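Local coordinates for protein DNA ligase (Enterobacteria phage T7, PDB 1A0I) that joins breaks in the backbone of duplex DNA at the expense of ATP, probably through a covalent enzyme-adenylate intermediate and probably in phage DNA replication, at residues Q249-G254 with I265-L270. Residues are numbered along the deposited sequence; the frame is centred on the assembly and turned at random.
Sequences QGLVWG and IGFEVL
The carbonyl oxygen of Val-252 receives two backbone N-H groups: Ile-265 N at 3.2 Å, and Gly-266 N through a weak, bent bond of 3.5 Å. Two residues thus face one, a classic beta bulge where strand 266-270 begins, and Ile-265 N also makes a weak bond to Trp-253 O. Antiparallel pairing runs through Val-252 with Gly-266 (Val-252 N to Gly-266 O, 2.9 Å) and Leu-251 with Phe-267, then leaves regular register at Glu-268, whose N binds Gly-250 O almost straight (170° at the hydrogen) while its O takes Gln-249 N. On one face Leu-251 and Phe-267 lie side by side; Leu-251 CD1 meets the edge of the Phe-267 ring, in the ring plane, 3.5 Å from Phe-267 CE1. Phe-290, Tyr-321 and, edge-to-face, Phe-344 also meet that ring, while Val-294 of helix 285-298 touches Leu-251. At the bulge Val-252 crosses Ile-265 at roughly a right angle, CG2 of Val-252 lying 3.9 Å from CG1 of Ile-265. Glu-268 CB packs on Gly-250 CA, but a bend at chi2 (-75°) carries the carboxylate off. Main-chain bonds hold this strand pair of the C-terminal OB-type domain despite the bulge, while Leu-251 and Phe-267 tie one face to the aromatic cluster and helix 285-298.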
ATOM      1  N   GLN A 249     -20.332 -19.012  10.865  1.00 31.74           N
ATOM      2  CA  GLN A 249     -21.553 -19.510  11.465  1.00 35.43           C
ATOM      3  C   GLN A 249     -22.354 -18.338  11.984  1.00 37.71           C
ATOM      4  O   GLN A 249     -22.818 -18.216  13.117  1.00 40.69           O
ATOM      5  CB  GLN A 249     -21.184 -20.476  12.575  1.00 48.62           C
ATOM      6  CG  GLN A 249     -20.300 -20.011  13.727  1.00 53.39           C
ATOM      7  CD  GLN A 249     -20.288 -21.087  14.792  1.00 55.45           C
ATOM      8  OE1 GLN A 249     -21.026 -21.040  15.769  1.00 61.49           O
ATOM      9  NE2 GLN A 249     -19.498 -22.131  14.599  1.00 35.69           N
ATOM     10  N   GLY A 250     -22.524 -17.411  11.077  1.00 35.14           N
ATOM     11  CA  GLY A 250     -23.207 -16.189  11.405  1.00 24.63           C
ATOM     12  C   GLY A 250     -22.703 -15.147  10.448  1.00 23.86           C
ATOM     13  O   GLY A 250     -21.669 -15.275   9.797  1.00 27.10           O
ATOM     14  N   LEU A 251     -23.343 -14.007  10.486  1.00 24.83           N
ATOM     15  CA  LEU A 251     -23.228 -12.916   9.549  1.00 29.18           C
ATOM     16  C   LEU A 251     -23.185 -11.727  10.460  1.00 22.76           C
ATOM     17  O   LEU A 251     -23.997 -11.642  11.388  1.00 25.00           O
ATOM     18  CB  LEU A 251     -24.473 -12.868   8.687  1.00 23.02           C
ATOM     19  CG  LEU A 251     -24.480 -13.016   7.196  1.00 22.69           C
ATOM     20  CD1 LEU A 251     -23.638 -14.180   6.740  1.00 17.22           C
ATOM     21  CD2 LEU A 251     -25.928 -13.191   6.791  1.00  9.65           C
ATOM     22  N   VAL A 252     -22.222 -10.846  10.327  1.00 21.43           N
ATOM     23  CA  VAL A 252     -22.332  -9.651  11.136  1.00 26.33           C
ATOM     24  C   VAL A 252     -22.741  -8.652  10.072  1.00 24.81           C
ATOM     25  O   VAL A 252     -22.246  -8.685   8.934  1.00 31.51           O
ATOM     26  CB  VAL A 252     -20.949  -9.352  11.910  1.00 14.45           C
ATOM     27  CG1 VAL A 252     -19.766  -9.701  11.107  1.00 20.07           C
ATOM     28  CG2 VAL A 252     -20.814  -7.881  12.222  1.00 10.11           C
ATOM     29  N   TRP A 253     -23.697  -7.793  10.456  1.00 17.57           N
ATOM     30  CA  TRP A 253     -24.352  -6.952   9.481  1.00 17.83           C
ATOM     31  C   TRP A 253     -23.854  -5.586   9.156  1.00 27.70           C
ATOM     32  O   TRP A 253     -23.439  -5.421   8.013  1.00 42.55           O
ATOM     33  CB  TRP A 253     -25.860  -6.819   9.807  1.00 27.46           C
ATOM     34  CG  TRP A 253     -26.630  -7.987   9.162  1.00 38.17           C
ATOM     35  CD1 TRP A 253     -26.918  -9.142   9.864  1.00 36.48           C
ATOM     36  CD2 TRP A 253     -27.073  -8.077   7.858  1.00 39.05           C
ATOM     37  NE1 TRP A 253     -27.529  -9.943   9.016  1.00 44.60           N
ATOM     38  CE2 TRP A 253     -27.650  -9.357   7.813  1.00 42.46           C
ATOM     39  CE3 TRP A 253     -27.091  -7.291   6.715  1.00 27.54           C
ATOM     40  CZ2 TRP A 253     -28.228  -9.842   6.627  1.00 34.36           C
ATOM     41  CZ3 TRP A 253     -27.671  -7.770   5.538  1.00 29.41           C
ATOM     42  CH2 TRP A 253     -28.229  -9.036   5.486  1.00 22.99           C
ATOM     43  N   GLY A 254     -23.888  -4.587  10.017  1.00 25.75           N
ATOM     44  CA  GLY A 254     -23.517  -3.265   9.530  1.00 25.74           C
ATOM     45  C   GLY A 254     -24.247  -2.336  10.438  1.00 33.03           C
ATOM     46  O   GLY A 254     -25.408  -2.577  10.757  1.00 39.23           O
ATOM     47  N   ILE A 265     -21.191  -6.898   6.513  1.00 27.34           N
ATOM     48  CA  ILE A 265     -19.800  -6.497   6.593  1.00 24.46           C
ATOM     49  C   ILE A 265     -18.840  -7.635   6.930  1.00 30.85           C
ATOM     50  O   ILE A 265     -17.648  -7.366   7.062  1.00 32.19           O
ATOM     51  CB  ILE A 265     -19.639  -5.366   7.657  1.00 13.79           C
ATOM     52  CG1 ILE A 265     -19.920  -5.825   9.074  1.00 10.54           C
ATOM     53  CG2 ILE A 265     -20.620  -4.271   7.298  1.00  7.29           C
ATOM     54  CD1 ILE A 265     -19.587  -4.769  10.132  1.00  2.00           C
ATOM     55  N   GLY A 266     -19.289  -8.869   7.154  1.00 36.19           N
ATOM     56  CA  GLY A 266     -18.435  -9.971   7.557  1.00 28.15           C
ATOM     57  C   GLY A 266     -19.198 -11.158   8.169  1.00 38.13           C
ATOM     58  O   GLY A 266     -20.435 -11.285   8.130  1.00 29.70           O
ATOM     59  N   PHE A 267     -18.419 -12.022   8.825  1.00 33.90           N
ATOM     60  CA  PHE A 267     -18.932 -13.236   9.443  1.00 29.34           C
ATOM     61  C   PHE A 267     -18.628 -13.460  10.922  1.00 31.72           C
ATOM     62  O   PHE A 267     -17.704 -12.915  11.531  1.00 33.04           O
ATOM     63  CB  PHE A 267     -18.413 -14.437   8.682  1.00 21.84           C
ATOM     64  CG  PHE A 267     -18.768 -14.370   7.219  1.00 20.66           C
ATOM     65  CD1 PHE A 267     -20.102 -14.351   6.832  1.00 17.57           C
ATOM     66  CD2 PHE A 267     -17.757 -14.306   6.272  1.00 23.25           C
ATOM     67  CE1 PHE A 267     -20.427 -14.276   5.481  1.00 15.55           C
ATOM     68  CE2 PHE A 267     -18.087 -14.225   4.928  1.00 17.98           C
ATOM     69  CZ  PHE A 267     -19.419 -14.219   4.534  1.00  6.51           C
ATOM     70  N   GLU A 268     -19.456 -14.284  11.537  1.00 31.50           N
ATOM     71  CA  GLU A 268     -19.236 -14.734  12.897  1.00 37.45           C
ATOM     72  C   GLU A 268     -18.327 -15.914  12.619  1.00 34.98           C
ATOM     73  O   GLU A 268     -18.724 -16.807  11.844  1.00 33.93           O
ATOM     74  CB  GLU A 268     -20.544 -15.206  13.521  1.00 47.29           C
ATOM     75  CG  GLU A 268     -21.100 -14.512  14.760  1.00 60.79           C
ATOM     76  CD  GLU A 268     -20.373 -14.859  16.062  1.00 63.00           C
ATOM     77  OE1 GLU A 268     -19.151 -14.724  16.103  1.00 69.59           O
ATOM     78  OE2 GLU A 268     -21.018 -15.251  17.035  1.00 53.62           O
ATOM     79  N   VAL A 269     -17.087 -15.919  13.114  1.00 29.59           N
ATOM     80  CA  VAL A 269     -16.215 -17.043  12.847  1.00 38.23           C
ATOM     81  C   VAL A 269     -15.728 -17.685  14.145  1.00 48.19           C
ATOM     82  O   VAL A 269     -15.135 -17.091  15.062  1.00 41.08           O
ATOM     83  CB  VAL A 269     -15.021 -16.565  11.938  1.00 34.92           C
ATOM     84  CG1 VAL A 269     -14.070 -17.720  11.640  1.00 33.92           C
ATOM     85  CG2 VAL A 269     -15.558 -16.090  10.585  1.00 35.67           C
ATOM     86  N   LEU A 270     -16.093 -18.974  14.213  1.00 54.67           N
ATOM     87  CA  LEU A 270     -15.732 -19.807  15.348  1.00 55.15           C
ATOM     88  C   LEU A 270     -14.324 -20.265  15.030  1.00 51.58           C
ATOM     89  O   LEU A 270     -14.048 -20.918  14.018  1.00 53.60           O
ATOM     90  CB  LEU A 270     -16.630 -21.051  15.483  1.00 47.49           C
ATOM     91  CG  LEU A 270     -16.619 -21.998  16.722  1.00 44.28           C
ATOM     92  CD1 LEU A 270     -15.535 -23.068  16.597  1.00 53.06           C
ATOM     93  CD2 LEU A 270     -16.444 -21.163  17.984  1.00 45.39           C
TER